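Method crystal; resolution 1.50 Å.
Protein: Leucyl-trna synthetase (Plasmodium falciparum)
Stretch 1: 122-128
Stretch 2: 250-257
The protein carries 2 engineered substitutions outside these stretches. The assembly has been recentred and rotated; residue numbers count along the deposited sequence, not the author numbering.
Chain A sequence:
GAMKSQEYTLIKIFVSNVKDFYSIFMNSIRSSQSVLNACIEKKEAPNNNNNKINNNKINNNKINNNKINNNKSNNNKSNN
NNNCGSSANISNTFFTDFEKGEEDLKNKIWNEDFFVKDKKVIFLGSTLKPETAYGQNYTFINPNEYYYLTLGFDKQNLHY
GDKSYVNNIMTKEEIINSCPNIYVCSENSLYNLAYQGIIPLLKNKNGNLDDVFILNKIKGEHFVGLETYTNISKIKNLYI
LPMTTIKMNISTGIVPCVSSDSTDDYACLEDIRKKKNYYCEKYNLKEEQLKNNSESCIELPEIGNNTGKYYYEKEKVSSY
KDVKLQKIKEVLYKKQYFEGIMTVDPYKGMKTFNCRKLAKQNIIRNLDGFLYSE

Stretch 1, residues 122-128: IFLGSTL
Stretch 2, residues 250-257: ISTGIVPC

Strands that cross steeply have little room for a regular ladder of hydrogen bonds, and the contact between residues 122-128 and 250-257 of this leucyl-tRNA synthetase illustrates how a few well-placed polar groups can combine with apolar packing. Strand 122-127 is extended throughout, with phi from -78° to -146° and psi from 102° to 146°. The second stretch opens with a type II' beta turn from I250 to G253, in which S251 (49/-136) and T252 (-95/-8) occupy the corners, and G253 follows at 79/22, a positive phi that favours glycine. From I254 (-132/127) the chain is extended through V255, P256 and C257. The strand axes approach to 4.4 Å with N-to-C directions 68° apart, and the nearest CA pair is G125 with V255, at 4.7 Å. Together the stretches bury 414 Å².

S126 covers the most surface, 85 Å², and works through both backbone and side chain. Its N donates to I254 O at 2.7 Å, with an angle of 150° at the hydrogen. Its side chain, chi1 t, places OG 2.7 Å from S251 OG, also with chi1 t, in a hydrogen bond that either hydroxyl could donate. Serine suits this buried site because its short side chain supplies a polar group without much bulk. On the carbonyl side, S126 O lies 3.2 Å from P256 CD and 3.5 Å from V255 CG1; proline, lacking an amide hydrogen, meets the strand through its C-gamma endo ring. T127 CB packs 4.0 Å from P256 CG.

I254 contributes 76 Å² and is the second anchor. Besides accepting from S126, its O sits 3.3 Å from G125 CA in a CA-H...O contact. Glycine leaves the neighbouring space free: an ideal CB on G125 would point sideways and lie 3.6 Å from P256 CD, a tight fit. The I254 side chain, chi1 m and chi2 t, reaches along the first strand, its CB 3.5 Å from L124 O. Its CD1 meets the edge of the F123 ring, near the ring plane, 3.9 Å from F123 CD2; F123 has chi1 m and chi2 79°. This apolar contact is buried.

L124, covering 49 Å², supplies the remaining polar link. T252 points its CA-to-CB bond toward the first stretch and, with chi1 p, donates from OG1 to L124 O at 2.6 Å. Threonine combines this hydroxyl with a methyl, and T252 CG2 packs 4.1 Å from L124 CB (L124 chi1 m, chi2 t). Three hydrogen bonds, using hydroxyls of the turn and of S126 and one strand amide, together with the apolar contact of I254 and F123, make up the junction.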

ATOM      1  N   ILE A 122       3.032  -1.820   8.916  1.00 19.09           N
ATOM      2  CA  ILE A 122       2.570  -0.809   8.016  1.00 19.01           C
ATOM      3  C   ILE A 122       2.950  -1.190   6.571  1.00 17.21           C
ATOM      4  O   ILE A 122       4.171  -1.386   6.307  1.00 19.81           O
ATOM      5  CB  ILE A 122       3.175   0.582   8.348  1.00 19.60           C
ATOM      6  CG1 ILE A 122       2.732   1.084   9.722  1.00 20.21           C
ATOM      7  CG2 ILE A 122       2.870   1.610   7.244  1.00 21.60           C
ATOM      8  CD1 ILE A 122       3.526   2.234  10.257  1.00 20.83           C
ATOM      9  N   PHE A 123       1.957  -1.310   5.697  1.00 18.13           N
ATOM     10  CA  PHE A 123       2.166  -1.375   4.231  1.00 15.25           C
ATOM     11  C   PHE A 123       2.412   0.055   3.776  1.00 16.47           C
ATOM     12  O   PHE A 123       1.760   0.978   4.114  1.00 17.91           O
ATOM     13  CB  PHE A 123       0.951  -1.993   3.510  1.00 17.61           C
ATOM     14  CG  PHE A 123       0.808  -3.477   3.685  1.00 17.37           C
ATOM     15  CD1 PHE A 123       0.270  -4.005   4.869  1.00 18.47           C
ATOM     16  CD2 PHE A 123       1.188  -4.359   2.707  1.00 21.50           C
ATOM     17  CE1 PHE A 123       0.123  -5.391   4.995  1.00 23.58           C
ATOM     18  CE2 PHE A 123       1.073  -5.717   2.845  1.00 19.73           C
ATOM     19  CZ  PHE A 123       0.511  -6.246   3.992  1.00 20.49           C
ATOM     20  N   LEU A 124       3.451   0.210   2.892  1.00 19.45           N
ATOM     21  CA  LEU A 124       3.724   1.557   2.390  1.00 18.19           C
ATOM     22  C   LEU A 124       3.053   1.708   1.022  1.00 18.45           C
ATOM     23  O   LEU A 124       3.552   1.143   0.031  1.00 21.80           O
ATOM     24  CB  LEU A 124       5.228   1.776   2.302  1.00 20.30           C
ATOM     25  CG  LEU A 124       5.998   1.971   3.595  1.00 20.41           C
ATOM     26  CD1 LEU A 124       7.512   1.978   3.372  1.00 21.14           C
ATOM     27  CD2 LEU A 124       5.562   3.253   4.267  1.00 22.69           C
ATOM     28  N   GLY A 125       1.894   2.392   1.004  1.00 20.60           N
ATOM     29  CA  GLY A 125       1.051   2.548  -0.156  1.00 20.55           C
ATOM     30  C   GLY A 125       1.629   3.720  -0.937  1.00 20.78           C
ATOM     31  O   GLY A 125       1.977   4.685  -0.325  1.00 28.45           O
ATOM     32  N   SER A 126       1.595   3.624  -2.246  1.00 19.41           N
ATOM     33  CA  SER A 126       2.180   4.704  -3.094  1.00 19.45           C
ATOM     34  C   SER A 126       1.072   5.328  -3.948  1.00 19.77           C
ATOM     35  O   SER A 126       0.292   4.588  -4.568  1.00 22.70           O
ATOM     36  CB  SER A 126       3.213   4.026  -3.948  1.00 20.50           C
ATOM     37  OG  SER A 126       3.777   5.073  -4.742  1.00 24.83           O
ATOM     38  N   THR A 127       1.031   6.666  -4.033  1.00 18.86           N
ATOM     39  CA  THR A 127       0.034   7.360  -4.825  1.00 18.94           C
ATOM     40  C   THR A 127       0.632   8.640  -5.451  1.00 22.82           C
ATOM     41  O   THR A 127       1.454   9.325  -4.808  1.00 22.77           O
ATOM     42  CB  THR A 127      -1.249   7.699  -3.997  1.00 21.78           C
ATOM     43  OG1 THR A 127      -2.247   8.242  -4.846  1.00 24.04           O
ATOM     44  CG2 THR A 127      -0.969   8.653  -2.889  1.00 24.32           C
ATOM     45  N   LEU A 128       0.138   8.934  -6.652  1.00 21.93           N
ATOM     46  CA  LEU A 128       0.335  10.249  -7.250  1.00 20.96           C
ATOM     47  C   LEU A 128      -0.814  11.185  -7.031  1.00 23.00           C
ATOM     48  O   LEU A 128      -0.778  12.332  -7.412  1.00 24.75           O
ATOM     49  CB  LEU A 128       0.582  10.097  -8.754  1.00 23.02           C
ATOM     50  CG  LEU A 128       1.829   9.279  -9.100  1.00 25.57           C
ATOM     51  CD1 LEU A 128       1.842   8.905 -10.566  1.00 28.12           C
ATOM     52  CD2 LEU A 128       3.059  10.031  -8.654  1.00 24.35           C
ATOM     53  N   ILE A 250       8.091   0.073  -9.980  1.00 27.91           N
ATOM     54  CA  ILE A 250       7.561   1.391  -9.689  1.00 25.71           C
ATOM     55  C   ILE A 250       7.302   1.481  -8.175  1.00 22.84           C
ATOM     56  O   ILE A 250       6.509   0.657  -7.620  1.00 25.64           O
ATOM     57  CB  ILE A 250       6.256   1.639 -10.458  1.00 26.52           C
ATOM     58  CG1 ILE A 250       6.491   1.632 -11.986  1.00 23.98           C
ATOM     59  CG2 ILE A 250       5.565   2.919  -9.963  1.00 28.66           C
ATOM     60  CD1 ILE A 250       7.430   2.690 -12.411  1.00 27.61           C
ATOM     61  N   SER A 251       7.977   2.404  -7.505  1.00 23.46           N
ATOM     62  CA  SER A 251       7.755   2.714  -6.099  1.00 19.16           C
ATOM     63  C   SER A 251       7.729   1.430  -5.238  1.00 19.23           C
ATOM     64  O   SER A 251       8.548   0.544  -5.376  1.00 20.26           O
ATOM     65  CB  SER A 251       6.494   3.570  -5.984  1.00 23.03           C
ATOM     66  OG  SER A 251       6.361   4.153  -4.713  1.00 24.59           O
ATOM     67  N   THR A 252       6.738   1.362  -4.319  1.00 19.72           N
ATOM     68  CA  THR A 252       6.694   0.256  -3.361  1.00 19.63           C
ATOM     69  C   THR A 252       5.817  -0.953  -3.737  1.00 19.46           C
ATOM     70  O   THR A 252       5.846  -1.957  -2.993  1.00 20.62           O
ATOM     71  CB  THR A 252       6.065   0.767  -2.022  1.00 20.55           C
ATOM     72  OG1 THR A 252       4.774   1.297  -2.296  1.00 22.31           O
ATOM     73  CG2 THR A 252       6.893   1.866  -1.429  1.00 21.88           C
ATOM     74  N   GLY A 253       5.040  -0.831  -4.810  1.00 20.38           N
ATOM     75  CA  GLY A 253       4.328  -1.944  -5.394  1.00 19.55           C
ATOM     76  C   GLY A 253       3.071  -2.190  -4.516  1.00 19.00           C
ATOM     77  O   GLY A 253       2.494  -3.253  -4.673  1.00 20.98           O
ATOM     78  N   ILE A 254       2.648  -1.194  -3.770  1.00 18.97           N
ATOM     79  CA  ILE A 254       1.365  -1.283  -2.968  1.00 19.24           C
ATOM     80  C   ILE A 254       0.647   0.014  -3.289  1.00 18.54           C
ATOM     81  O   ILE A 254       1.241   1.104  -3.156  1.00 22.28           O
ATOM     82  CB  ILE A 254       1.670  -1.347  -1.487  1.00 18.76           C
ATOM     83  CG1 ILE A 254       2.490  -2.600  -1.207  1.00 20.82           C
ATOM     84  CG2 ILE A 254       0.316  -1.411  -0.715  1.00 17.59           C
ATOM     85  CD1 ILE A 254       3.371  -2.598   0.019  1.00 22.66           C
ATOM     86  N   VAL A 255      -0.595  -0.075  -3.722  1.00 18.66           N
ATOM     87  CA  VAL A 255      -1.327   1.114  -4.008  1.00 19.11           C
ATOM     88  C   VAL A 255      -2.697   1.201  -3.326  1.00 19.37           C
ATOM     89  O   VAL A 255      -3.399   0.209  -3.252  1.00 23.00           O
ATOM     90  CB  VAL A 255      -1.473   1.324  -5.513  1.00 23.30           C
ATOM     91  CG1 VAL A 255      -0.088   1.461  -6.167  1.00 26.17           C
ATOM     92  CG2 VAL A 255      -2.222   0.225  -6.166  1.00 24.63           C
ATOM     93  N   PRO A 256      -3.055   2.393  -2.891  1.00 18.62           N
ATOM     94  CA  PRO A 256      -4.417   2.626  -2.393  1.00 20.13           C
ATOM     95  C   PRO A 256      -5.402   2.455  -3.505  1.00 20.83           C
ATOM     96  O   PRO A 256      -5.149   2.899  -4.645  1.00 24.77           O
ATOM     97  CB  PRO A 256      -4.393   4.062  -1.864  1.00 20.30           C
ATOM     98  CG  PRO A 256      -3.023   4.595  -2.145  1.00 22.10           C
ATOM     99  CD  PRO A 256      -2.202   3.592  -2.818  1.00 22.56           C
ATOM    100  N   CYS A 257      -6.527   1.778  -3.254  1.00 18.89           N
ATOM    101  CA  CYS A 257      -7.619   1.666  -4.167  1.00 18.57           C
ATOM    102  C   CYS A 257      -8.549   2.829  -3.839  1.00 19.18           C
ATOM    103  O   CYS A 257      -9.045   2.924  -2.696  1.00 20.67           O
ATOM    104  CB  CYS A 257      -8.373   0.332  -3.976  1.00 18.43           C
ATOM    105  SG  CYS A 257      -9.835   0.220  -5.000  1.00 21.53           S
TER